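PDB 5WID: flavodoxin from Methanosarcina acetivorans C2A, which binds flavin mononucleotide and probably serves as an electron-transfer protein. Local coordinates for residues I21-S27 with K131-I137; P79-G84 with M107-M112. All coordinates share one frame; numbering follows the deposited sequence.

Contact 1: I21-S27 with K131-I137; sequences IGNGIES and KRLGIDI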
loop_
_atom_site.group_PDB
_atom_site.type_symbol
_atom_site.label_atom_id
_atom_site.label_comp_id
_atom_site.label_asym_id
_atom_site.label_seq_id
_atom_site.Cartn_x
_atom_site.Cartn_y
_atom_site.Cartn_z
ATOM N N ILE A 21 -4.946 -5.913 4.716
ATOM C CA ILE A 21 -4.985 -4.483 5.037
ATOM C C ILE A 21 -6.379 -3.933 4.766
ATOM O O ILE A 21 -6.953 -3.212 5.590
ATOM C CB ILE A 21 -3.922 -3.709 4.236
ATOM C CG1 ILE A 21 -2.509 -4.090 4.686
ATOM C CG2 ILE A 21 -4.123 -2.201 4.395
ATOM C CD1 ILE A 21 -1.425 -3.599 3.689
ATOM N N GLY A 22 -6.940 -4.268 3.599
ATOM C CA GLY A 22 -8.284 -3.814 3.278
ATOM C C GLY A 22 -9.321 -4.303 4.271
ATOM O O GLY A 22 -10.232 -3.558 4.646
ATOM N N ASN A 23 -9.195 -5.560 4.714
ATOM C CA ASN A 23 -10.104 -6.087 5.727
ATOM C C ASN A 23 -10.039 -5.252 7.000
ATOM O O ASN A 23 -11.069 -4.988 7.635
ATOM C CB ASN A 23 -9.752 -7.550 6.006
ATOM C CG ASN A 23 -10.612 -8.176 7.086
ATOM O OD1 ASN A 23 -10.234 -8.207 8.257
ATOM N ND2 ASN A 23 -11.760 -8.709 6.692
ATOM N N GLY A 24 -8.833 -4.838 7.395
ATOM C CA GLY A 24 -8.708 -3.998 8.575
ATOM C C GLY A 24 -9.354 -2.637 8.383
ATOM O O GLY A 24 -10.001 -2.114 9.295
ATOM N N ILE A 25 -9.192 -2.044 7.195
ATOM C CA ILE A 25 -9.837 -0.759 6.920
ATOM C C ILE A 25 -11.354 -0.916 6.963
ATOM O O ILE A 25 -12.063 -0.112 7.587
ATOM C CB ILE A 25 -9.367 -0.187 5.568
ATOM C CG1 ILE A 25 -7.872 0.131 5.593
ATOM C CG2 ILE A 25 -10.153 1.086 5.195
ATOM C CD1 ILE A 25 -7.291 0.382 4.213
ATOM N N GLU A 26 -11.873 -1.966 6.312
ATOM C CA GLU A 26 -13.317 -2.241 6.351
ATOM C C GLU A 26 -13.828 -2.360 7.778
ATOM O O GLU A 26 -14.942 -1.912 8.090
ATOM C CB GLU A 26 -13.644 -3.545 5.615
ATOM C CG GLU A 26 -13.650 -3.475 4.112
ATOM C CD GLU A 26 -13.706 -4.854 3.460
ATOM O OE1 GLU A 26 -13.757 -5.874 4.189
ATOM O OE2 GLU A 26 -13.689 -4.916 2.214
ATOM N N SER A 27 -13.051 -3.011 8.649
ATOM C CA SER A 27 -13.505 -3.293 10.005
ATOM C C SER A 27 -13.787 -2.026 10.801
ATOM O O SER A 27 -14.480 -2.092 11.825
ATOM C CB SER A 27 -12.479 -4.163 10.741
ATOM O OG SER A 27 -11.372 -3.405 11.211
ATOM N N LYS A 131 -3.819 -6.664 8.890
ATOM C CA LYS A 131 -5.102 -6.126 9.340
ATOM C C LYS A 131 -4.917 -4.933 10.275
ATOM O O LYS A 131 -5.660 -3.945 10.186
ATOM C CB LYS A 131 -5.918 -7.226 10.024
ATOM C CG LYS A 131 -7.336 -6.780 10.372
ATOM C CD LYS A 131 -8.168 -7.915 10.960
ATOM C CE LYS A 131 -9.555 -7.411 11.352
ATOM N NZ LYS A 131 -10.371 -8.510 11.938
ATOM N N ARG A 132 -3.947 -5.016 11.188
ATOM C CA ARG A 132 -3.666 -3.912 12.107
ATOM C C ARG A 132 -3.221 -2.661 11.353
ATOM O O ARG A 132 -3.637 -1.551 11.691
ATOM C CB ARG A 132 -2.608 -4.357 13.125
ATOM C CG ARG A 132 -2.040 -3.308 14.101
ATOM C CD ARG A 132 -3.010 -2.215 14.501
ATOM N NE ARG A 132 -4.046 -2.694 15.381
ATOM C CZ ARG A 132 -4.952 -1.908 15.949
ATOM N NH1 ARG A 132 -4.990 -0.610 15.687
ATOM N NH2 ARG A 132 -5.848 -2.439 16.747
ATOM N N LEU A 133 -2.372 -2.810 10.332
ATOM C CA LEU A 133 -2.025 -1.643 9.520
ATOM C C LEU A 133 -3.275 -1.021 8.903
ATOM O O LEU A 133 -3.418 0.207 8.879
ATOM C CB LEU A 133 -1.000 -2.020 8.437
ATOM C CG LEU A 133 -0.667 -0.894 7.447
ATOM C CD1 LEU A 133 -0.073 0.337 8.154
ATOM C CD2 LEU A 133 0.297 -1.407 6.375
ATOM N N GLY A 134 -4.215 -1.853 8.443
ATOM C CA GLY A 134 -5.444 -1.325 7.868
ATOM C C GLY A 134 -6.314 -0.621 8.896
ATOM O O GLY A 134 -6.864 0.451 8.622
ATOM N N ILE A 135 -6.435 -1.198 10.097
ATOM C CA ILE A 135 -7.148 -0.510 11.177
ATOM C C ILE A 135 -6.520 0.852 11.425
ATOM O O ILE A 135 -7.222 1.868 11.536
ATOM C CB ILE A 135 -7.152 -1.361 12.463
ATOM C CG1 ILE A 135 -8.027 -2.608 12.286
ATOM C CG2 ILE A 135 -7.635 -0.524 13.660
ATOM C CD1 ILE A 135 -7.808 -3.674 13.377
ATOM N N ASP A 136 -5.182 0.895 11.505
ATOM C CA ASP A 136 -4.497 2.161 11.752
ATOM C C ASP A 136 -4.769 3.164 10.636
ATOM O O ASP A 136 -4.953 4.358 10.899
ATOM C CB ASP A 136 -2.985 1.948 11.902
ATOM C CG ASP A 136 -2.599 1.186 13.167
ATOM O OD1 ASP A 136 -3.432 1.045 14.095
ATOM O OD2 ASP A 136 -1.432 0.730 13.225
ATOM N N ILE A 137 -4.765 2.705 9.381
ATOM C CA ILE A 137 -5.070 3.600 8.262
ATOM C C ILE A 137 -6.473 4.175 8.412
ATOM O O ILE A 137 -6.693 5.382 8.247
ATOM C CB ILE A 137 -4.913 2.865 6.919
ATOM C CG1 ILE A 137 -3.444 2.532 6.637
ATOM C CG2 ILE A 137 -5.470 3.730 5.782
ATOM C CD1 ILE A 137 -3.281 1.561 5.445
HETATM O O HOH W 1 -10.887 -10.094 10.056
#
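Gly24 and Gly134 press their backbones together where helix 13-27 crosses helix 124-143, the axes of segments 21-27 and 131-137 coming within 6.3 Å at a crossing angle of -42°. Two CA-H...O contacts join the main chains in opposite senses: Gly134 CA lies 3.3 Å from Ile21 O, and Gly24 CA lies 3.4 Å from Lys131 O. A CB on either glycine would collide with the same carbonyl oxygen that its CA now meets. On the sheet side, isoleucine and leucine branches flank this seam. CG2 of Ile21, set anti to the backbone N, reaches CD1 of Ile137 at 4.0 Å, while its CD1 runs alongside Leu133 CD2; CD1 of Ile25 meets Ile137 CG2. The two helices cover one face of the parallel sheet of the flavodoxin fold, Ile21 and Ile25 resting on Val5 of strand 2-8, Leu133 on Leu116 of strand 110-119. Toward solvent, Lys131 closes the seam. Its fully extended chain lies over Gly24, CG 3.6 Å from Gly24 CA, and carries CE past Asn23 OD1. Water 1 bridges the ends, donating to Asn23 OD1 and accepting from Lys131 NZ at 2.5 Å. With an alanine in place of Lys131, the strip over Gly24 would probably lose its cover and Asn23 its water-mediated partner. Farther along, Ile135 CG1 packs against Ser27 OG, a hydroxyl turned back (chi1 79°) to donate to Gly24 O in its own helix at 2.7 Å.

Contact 2: P79-G84 with M107-M112; sequences PQGKIG and MGMTVM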
loop_
_atom_site.group_PDB
_atom_site.type_symbol
_atom_site.label_atom_id
_atom_site.label_comp_id
_atom_site.label_asym_id
_atom_site.label_seq_id
_atom_site.Cartn_x
_atom_site.Cartn_y
_atom_site.Cartn_z
ATOM N N PRO A 79 -1.115 13.665 -4.876
ATOM C CA PRO A 79 -1.300 13.102 -3.534
ATOM C C PRO A 79 -0.696 13.916 -2.397
ATOM O O PRO A 79 -0.627 13.400 -1.277
ATOM C CB PRO A 79 -0.579 11.749 -3.661
ATOM C CG PRO A 79 0.592 12.088 -4.553
ATOM C CD PRO A 79 0.119 13.163 -5.507
ATOM N N GLN A 80 -0.264 15.152 -2.644
ATOM C CA GLN A 80 0.339 15.957 -1.591
ATOM C C GLN A 80 -0.602 16.071 -0.401
ATOM O O GLN A 80 -1.790 16.364 -0.562
ATOM C CB GLN A 80 0.683 17.352 -2.127
ATOM C CG GLN A 80 1.523 17.309 -3.391
ATOM C CD GLN A 80 0.721 17.578 -4.666
ATOM O OE1 GLN A 80 -0.339 16.977 -4.905
ATOM N NE2 GLN A 80 1.229 18.488 -5.493
ATOM N N GLY A 81 -0.068 15.826 0.801
ATOM C CA GLY A 81 -0.839 15.932 2.025
ATOM C C GLY A 81 -1.682 14.719 2.374
ATOM O O GLY A 81 -2.292 14.700 3.451
ATOM N N LYS A 82 -1.749 13.714 1.502
ATOM C CA LYS A 82 -2.580 12.553 1.769
ATOM C C LYS A 82 -1.845 11.549 2.650
ATOM O O LYS A 82 -0.614 11.536 2.736
ATOM C CB LYS A 82 -2.995 11.859 0.470
ATOM C CG LYS A 82 -3.959 12.671 -0.366
ATOM C CD LYS A 82 -4.518 11.805 -1.492
ATOM C CE LYS A 82 -5.541 12.571 -2.309
ATOM N NZ LYS A 82 -6.175 11.680 -3.328
ATOM N N ILE A 83 -2.638 10.698 3.301
ATOM C CA ILE A 83 -2.104 9.602 4.097
ATOM C C ILE A 83 -1.568 8.534 3.157
ATOM O O ILE A 83 -2.271 8.083 2.245
ATOM C CB ILE A 83 -3.197 9.023 5.003
ATOM C CG1 ILE A 83 -3.722 10.086 5.975
ATOM C CG2 ILE A 83 -2.688 7.764 5.712
ATOM C CD1 ILE A 83 -5.162 9.826 6.413
ATOM N N GLY A 84 -0.322 8.133 3.363
ATOM C CA GLY A 84 0.228 7.019 2.612
ATOM C C GLY A 84 0.632 5.859 3.501
ATOM O O GLY A 84 0.839 6.040 4.705
ATOM N N MET A 107 6.894 12.759 -2.755
ATOM C CA MET A 107 5.667 13.226 -3.387
ATOM C C MET A 107 4.821 14.122 -2.497
ATOM O O MET A 107 3.767 14.586 -2.948
ATOM C CB MET A 107 4.809 12.024 -3.768
ATOM C CG MET A 107 4.627 11.799 -5.202
ATOM S SD MET A 107 3.733 10.245 -5.281
ATOM C CE MET A 107 5.055 9.188 -5.849
ATOM N N GLY A 108 5.205 14.325 -1.242
ATOM C CA GLY A 108 4.404 15.118 -0.332
ATOM C C GLY A 108 3.390 14.350 0.488
ATOM O O GLY A 108 2.577 14.979 1.180
ATOM N N MET A 109 3.405 13.021 0.442
ATOM C CA MET A 109 2.503 12.251 1.287
ATOM C C MET A 109 3.077 12.115 2.691
ATOM O O MET A 109 4.295 12.161 2.893
ATOM C CB MET A 109 2.260 10.856 0.699
ATOM C CG MET A 109 1.679 10.870 -0.702
ATOM S SD MET A 109 1.299 9.223 -1.324
ATOM C CE MET A 109 -0.203 8.852 -0.411
ATOM N N THR A 110 2.185 11.958 3.669
ATOM C CA THR A 110 2.575 11.625 5.035
ATOM C C THR A 110 2.413 10.124 5.195
ATOM O O THR A 110 1.285 9.618 5.259
ATOM C CB THR A 110 1.738 12.372 6.067
ATOM O OG1 THR A 110 1.885 13.779 5.861
ATOM C CG2 THR A 110 2.203 12.013 7.479
ATOM N N VAL A 111 3.542 9.423 5.257
ATOM C CA VAL A 111 3.566 7.969 5.276
ATOM C C VAL A 111 3.428 7.499 6.716
ATOM O O VAL A 111 4.212 7.882 7.591
ATOM C CB VAL A 111 4.856 7.424 4.642
ATOM C CG1 VAL A 111 4.920 5.899 4.800
ATOM C CG2 VAL A 111 4.919 7.818 3.187
ATOM N N MET A 112 2.432 6.666 6.958
ATOM C CA MET A 112 2.238 6.112 8.286
ATOM C C MET A 112 3.316 5.098 8.634
ATOM O O MET A 112 3.835 4.384 7.775
ATOM C CB MET A 112 0.887 5.433 8.367
ATOM C CG MET A 112 -0.236 6.396 8.356
ATOM S SD MET A 112 -1.730 5.482 8.562
ATOM C CE MET A 112 -1.349 4.432 9.946
#
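Pro79 and Met109 pack closely where the turn before strand 83-90 meets the start of strand 110-119: CB of the proline touches CG of the methionine at 3.8 Å and lies almost as near its SD. Met109 sends CG anti to its own carbonyl carbon (chi1 -58°), then bends at its last torsion (chi3 76°), which brings CE to 3.6 Å from Gly84 CA. The absence of a side chain on Gly84 matters here, since a CB would crowd that methyl. Met107 crosses the proline ring at about a right angle, SD 3.7 Å from Pro79 CG, and also rests on Leu74 and Val75 of helix 64-76. Next to Gly84, Ile83 turns to the sheet face covered by helix 124-143 and crosses Met112 obliquely, CG2 against SD; Val111 points to the other face, onto helix 96-106. The strands are parallel neighbours in a beta-alpha-beta unit whose connecting helix 96-106 ends in a Schellman motif at Gly108. Thr110 N donates to Lys82 O, Gly84 N to Thr110 O, and Met112 N to Gly84 O at 2.8 Å. Ahead of this ladder, the type II turn from Pro79 to Lys82 presents Gly81 N, which donates to Gly108 O with an angle at hydrogen of 172°. Four backbone bonds thus fix the alignment of the two segments, while thioethers and methyl groups, which impose little directionality, fill the space beside them.

Contacts 1 and 2 have centres 18 Å apart in one flavodoxin domain. Along the chain 21-27 comes first, both segments of contact 2 follow, and 131-137 comes last. Helix 124-143 is the next element after strand 110-119 and packs back over its beginning, where the two contacts touch: Met112 SD packs on Ile137 CA at 3.8 Å, and Met112 CE on Asp136 CB. One contact thus joins two helices over a sheet face, the other two strands within the sheet. Ile21 stands about 12 Å from the flavin, side chain to cofactor, and contact 2 lies away from the FMN-binding residues; both belong to the structural framework of the fold and not to the FMN pocket.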